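Long-range contact in beta-glucanase (Podospora anserina, PDB 4LE4), which probably hydrolyses beta-glucan chains as a family GH131 glycoside hydrolase, and is caught here with cellotriose: residues Asn76-Pro84 against Ala203-Pro213. Residues are numbered along the deposited sequence; the frame is centred on the assembly and turned at random.
Sequences NMRRTELIP and ADWHVGVLELP
Glu81 OE1 is gripped from two directions: His206 ND1 donates to it on the anti side at 2.5 Å, 24° out of the carboxylate plane, and Arg79 NH2 reaches its syn lone pair at 2.9 Å. Arg79 also gives NE to Glu81 OE2 at 2.6 Å, nearly straight at 172°, making a side-on, two-nitrogen salt bridge that fixes the carboxylate's rotation. Leu210 CD1 lies over one face of that guanidinium, 3.7 Å from Arg79 NE; with its CG anti to the backbone N (chi1 -178°), Leu210 runs alongside the arginine. The imidazole is held from other sides too: Ile83 CD1 sits over one face as a CH-pi contact, 4.1 Å from the His206 ring centroid, and His206 NE2 hydrogen-bonds with Glu121 OE1. With an alanine in place of Glu81, Arg79 NE and NH2 would probably lose their carboxylate and His206 ND1 its acceptor, leaving the ring to its remaining partners. Beneath these groups the backbones pair antiparallel, with two hydrogen bonds each for Arg78 with Glu211, Thr80 with Val209 and Leu82 with Val207. Gly208 pairs with Glu81, non-hydrogen-bonded, where the chain turns a corner; a CB there would run into Thr80 O and Glu81 CA. On the other face an Arg78-Glu211 salt bridge is modelled, though its detail is doubtful; Arg78 NH1 also bonds Ser220 O, and Thr80 OG1 bonds to Thr65 O, tying this sheet to strand 61-66 of the other. At the far end Pro84 CG meets the Trp205 ring edge at CE3, 3.9 Å away. Two facing antiparallel sheets fit the concanavalin-like beta-sandwich of this clan, here with a hydrogen-bonded Arg-Glu-His cluster on one sheet.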
loop_
_atom_site.group_PDB
_atom_site.type_symbol
_atom_site.label_atom_id
_atom_site.label_comp_id
_atom_site.label_asym_id
_atom_site.label_seq_id
_atom_site.Cartn_x
_atom_site.Cartn_y
_atom_site.Cartn_z
ATOM N N ASN A 76 9.835 -6.730 -16.601
ATOM C CA ASN A 76 8.658 -6.644 -17.475
ATOM C C ASN A 76 7.338 -6.384 -16.735
ATOM O O ASN A 76 6.256 -6.411 -17.339
ATOM C CB ASN A 76 8.548 -7.936 -18.271
ATOM C CG ASN A 76 8.690 -9.135 -17.391
ATOM O OD1 ASN A 76 7.846 -9.378 -16.515
ATOM N ND2 ASN A 76 9.776 -9.896 -17.591
ATOM N N MET A 77 7.433 -6.179 -15.427
ATOM C CA MET A 77 6.271 -5.834 -14.586
ATOM C C MET A 77 6.377 -4.303 -14.372
ATOM O O MET A 77 7.493 -3.782 -14.263
ATOM C CB MET A 77 6.356 -6.460 -13.166
ATOM C CG MET A 77 6.641 -7.943 -13.056
ATOM S SD MET A 77 8.386 -8.352 -12.775
ATOM C CE MET A 77 8.586 -8.137 -11.079
ATOM N N ARG A 78 5.255 -3.590 -14.316
ATOM C CA ARG A 78 5.291 -2.130 -14.041
ATOM C C ARG A 78 5.287 -1.953 -12.518
ATOM O O ARG A 78 4.561 -2.652 -11.811
ATOM C CB ARG A 78 4.051 -1.402 -14.559
ATOM C CG ARG A 78 3.719 -1.647 -15.994
ATOM C CD ARG A 78 2.199 -1.414 -16.206
ATOM N NE ARG A 78 2.083 -0.049 -16.604
ATOM C CZ ARG A 78 0.983 0.638 -16.870
ATOM N NH1 ARG A 78 -0.259 0.134 -16.778
ATOM N NH2 ARG A 78 1.171 1.867 -17.312
ATOM N N ARG A 79 6.071 -1.003 -12.017
ATOM C CA ARG A 79 6.150 -0.772 -10.569
ATOM C C ARG A 79 6.433 0.676 -10.202
ATOM O O ARG A 79 7.214 1.328 -10.849
ATOM C CB ARG A 79 7.305 -1.588 -9.947
ATOM C CG ARG A 79 7.283 -3.081 -10.235
ATOM C CD ARG A 79 8.581 -3.724 -9.805
ATOM N NE ARG A 79 8.609 -3.914 -8.366
ATOM C CZ ARG A 79 9.485 -4.700 -7.744
ATOM N NH1 ARG A 79 10.403 -5.361 -8.447
ATOM N NH2 ARG A 79 9.436 -4.815 -6.426
ATOM N N THR A 80 5.812 1.127 -9.118
ATOM C CA THR A 80 6.070 2.439 -8.528
ATOM C C THR A 80 5.878 2.096 -7.051
ATOM O O THR A 80 4.743 1.864 -6.596
ATOM C CB THR A 80 5.061 3.533 -8.922
ATOM O OG1 THR A 80 5.165 3.815 -10.323
ATOM C CG2 THR A 80 5.370 4.800 -8.151
ATOM N N GLU A 81 6.982 2.036 -6.326
ATOM C CA GLU A 81 6.915 1.642 -4.914
ATOM C C GLU A 81 7.836 2.479 -4.038
ATOM O O GLU A 81 8.896 2.893 -4.481
ATOM C CB GLU A 81 7.321 0.145 -4.797
ATOM C CG GLU A 81 6.401 -0.791 -5.569
ATOM C CD GLU A 81 7.104 -2.069 -6.039
ATOM O OE1 GLU A 81 8.060 -2.525 -5.347
ATOM O OE2 GLU A 81 6.704 -2.612 -7.096
ATOM N N LEU A 82 7.401 2.707 -2.790
ATOM C CA LEU A 82 8.136 3.432 -1.773
ATOM C C LEU A 82 8.355 2.404 -0.657
ATOM O O LEU A 82 7.482 1.585 -0.399
ATOM C CB LEU A 82 7.289 4.590 -1.186
ATOM C CG LEU A 82 6.715 5.551 -2.234
ATOM C CD1 LEU A 82 5.852 6.592 -1.572
ATOM C CD2 LEU A 82 7.871 6.177 -2.981
ATOM N N ILE A 83 9.511 2.451 -0.017
ATOM C CA ILE A 83 9.806 1.537 1.082
ATOM C C ILE A 83 10.116 2.388 2.321
ATOM O O ILE A 83 10.805 3.402 2.225
ATOM C CB ILE A 83 11.032 0.634 0.724
ATOM C CG1 ILE A 83 10.640 -0.312 -0.422
ATOM C CG2 ILE A 83 11.437 -0.296 1.903
ATOM C CD1 ILE A 83 11.815 -1.035 -0.995
ATOM N N PRO A 84 9.583 1.999 3.498
ATOM C CA PRO A 84 9.850 2.764 4.713
ATOM C C PRO A 84 11.360 2.871 4.975
ATOM O O PRO A 84 12.098 1.880 4.841
ATOM C CB PRO A 84 9.159 1.945 5.814
ATOM C CG PRO A 84 8.043 1.256 5.073
ATOM C CD PRO A 84 8.735 0.840 3.782
ATOM N N ALA A 203 13.141 -3.697 5.881
ATOM C CA ALA A 203 13.351 -2.737 4.799
ATOM C C ALA A 203 12.836 -3.464 3.576
ATOM O O ALA A 203 13.552 -3.638 2.599
ATOM C CB ALA A 203 14.816 -2.426 4.632
ATOM N N ASP A 204 11.592 -3.900 3.635
ATOM C CA ASP A 204 11.052 -4.627 2.506
ATOM C C ASP A 204 9.537 -4.605 2.376
ATOM O O ASP A 204 8.950 -5.530 1.818
ATOM C CB ASP A 204 11.527 -6.062 2.568
ATOM C CG ASP A 204 11.078 -6.752 3.826
ATOM O OD1 ASP A 204 10.452 -6.096 4.678
ATOM O OD2 ASP A 204 11.356 -7.961 3.976
ATOM N N TRP A 205 8.904 -3.567 2.905
ATOM C CA TRP A 205 7.467 -3.444 2.733
ATOM C C TRP A 205 7.346 -2.436 1.594
ATOM O O TRP A 205 7.813 -1.294 1.702
ATOM C CB TRP A 205 6.780 -2.898 3.972
ATOM C CG TRP A 205 5.295 -2.855 3.797
ATOM C CD1 TRP A 205 4.503 -3.787 3.169
ATOM C CD2 TRP A 205 4.410 -1.839 4.271
ATOM N NE1 TRP A 205 3.177 -3.413 3.230
ATOM C CE2 TRP A 205 3.093 -2.218 3.896
ATOM C CE3 TRP A 205 4.595 -0.642 4.981
ATOM C CZ2 TRP A 205 1.982 -1.448 4.199
ATOM C CZ3 TRP A 205 3.471 0.121 5.289
ATOM C CH2 TRP A 205 2.190 -0.285 4.898
ATOM N N HIS A 206 6.682 -2.853 0.528
ATOM C CA HIS A 206 6.553 -2.033 -0.667
ATOM C C HIS A 206 5.220 -1.321 -0.718
ATOM O O HIS A 206 4.202 -1.910 -1.041
ATOM C CB HIS A 206 6.736 -2.907 -1.913
ATOM C CG HIS A 206 8.101 -3.503 -2.031
ATOM N ND1 HIS A 206 8.918 -3.276 -3.115
ATOM C CD2 HIS A 206 8.799 -4.311 -1.195
ATOM C CE1 HIS A 206 10.067 -3.912 -2.941
ATOM N NE2 HIS A 206 10.019 -4.547 -1.781
ATOM N N VAL A 207 5.247 -0.048 -0.360
ATOM C CA VAL A 207 4.064 0.807 -0.356
ATOM C C VAL A 207 3.957 1.303 -1.768
ATOM O O VAL A 207 4.689 2.207 -2.207
ATOM C CB VAL A 207 4.240 1.996 0.597
ATOM C CG1 VAL A 207 3.005 2.944 0.529
ATOM C CG2 VAL A 207 4.449 1.461 1.997
ATOM N N GLY A 208 3.020 0.713 -2.487
ATOM C CA GLY A 208 2.881 1.064 -3.875
ATOM C C GLY A 208 2.270 -0.096 -4.610
ATOM O O GLY A 208 1.631 -0.950 -3.993
ATOM N N VAL A 209 2.510 -0.153 -5.917
ATOM C CA VAL A 209 1.886 -1.135 -6.789
ATOM C C VAL A 209 2.804 -1.754 -7.819
ATOM O O VAL A 209 3.640 -1.096 -8.422
ATOM C CB VAL A 209 0.716 -0.476 -7.603
ATOM C CG1 VAL A 209 -0.092 -1.590 -8.369
ATOM C CG2 VAL A 209 -0.195 0.340 -6.699
ATOM N N LEU A 210 2.596 -3.048 -8.031
ATOM C CA LEU A 210 3.327 -3.816 -9.023
ATOM C C LEU A 210 2.222 -4.403 -9.912
ATOM O O LEU A 210 1.229 -4.902 -9.405
ATOM C CB LEU A 210 4.138 -4.930 -8.334
ATOM C CG LEU A 210 5.036 -5.872 -9.146
ATOM C CD1 LEU A 210 6.025 -6.575 -8.249
ATOM C CD2 LEU A 210 4.157 -6.894 -9.830
ATOM N N GLU A 211 2.369 -4.303 -11.237
ATOM C CA GLU A 211 1.351 -4.856 -12.133
ATOM C C GLU A 211 2.010 -5.834 -13.107
ATOM O O GLU A 211 2.970 -5.482 -13.789
ATOM C CB GLU A 211 0.665 -3.745 -12.947
ATOM C CG GLU A 211 -0.387 -4.235 -13.978
ATOM C CD GLU A 211 -1.030 -3.089 -14.769
ATOM O OE1 GLU A 211 -0.319 -2.151 -15.166
ATOM O OE2 GLU A 211 -2.250 -3.115 -14.987
ATOM N N LEU A 212 1.502 -7.056 -13.177
ATOM C CA LEU A 212 2.085 -8.037 -14.099
ATOM C C LEU A 212 1.573 -7.828 -15.515
ATOM O O LEU A 212 0.480 -7.323 -15.712
ATOM C CB LEU A 212 1.712 -9.459 -13.684
ATOM C CG LEU A 212 2.179 -10.012 -12.330
ATOM C CD1 LEU A 212 1.535 -9.244 -11.201
ATOM C CD2 LEU A 212 1.756 -11.485 -12.227
ATOM N N PRO A 213 2.370 -8.194 -16.525
ATOM C CA PRO A 213 1.895 -8.035 -17.903
ATOM C C PRO A 213 0.937 -9.197 -18.179
ATOM O O PRO A 213 0.895 -10.168 -17.422
ATOM C CB PRO A 213 3.169 -8.174 -18.726
ATOM C CG PRO A 213 3.931 -9.226 -17.954
ATOM C CD PRO A 213 3.733 -8.764 -16.490
#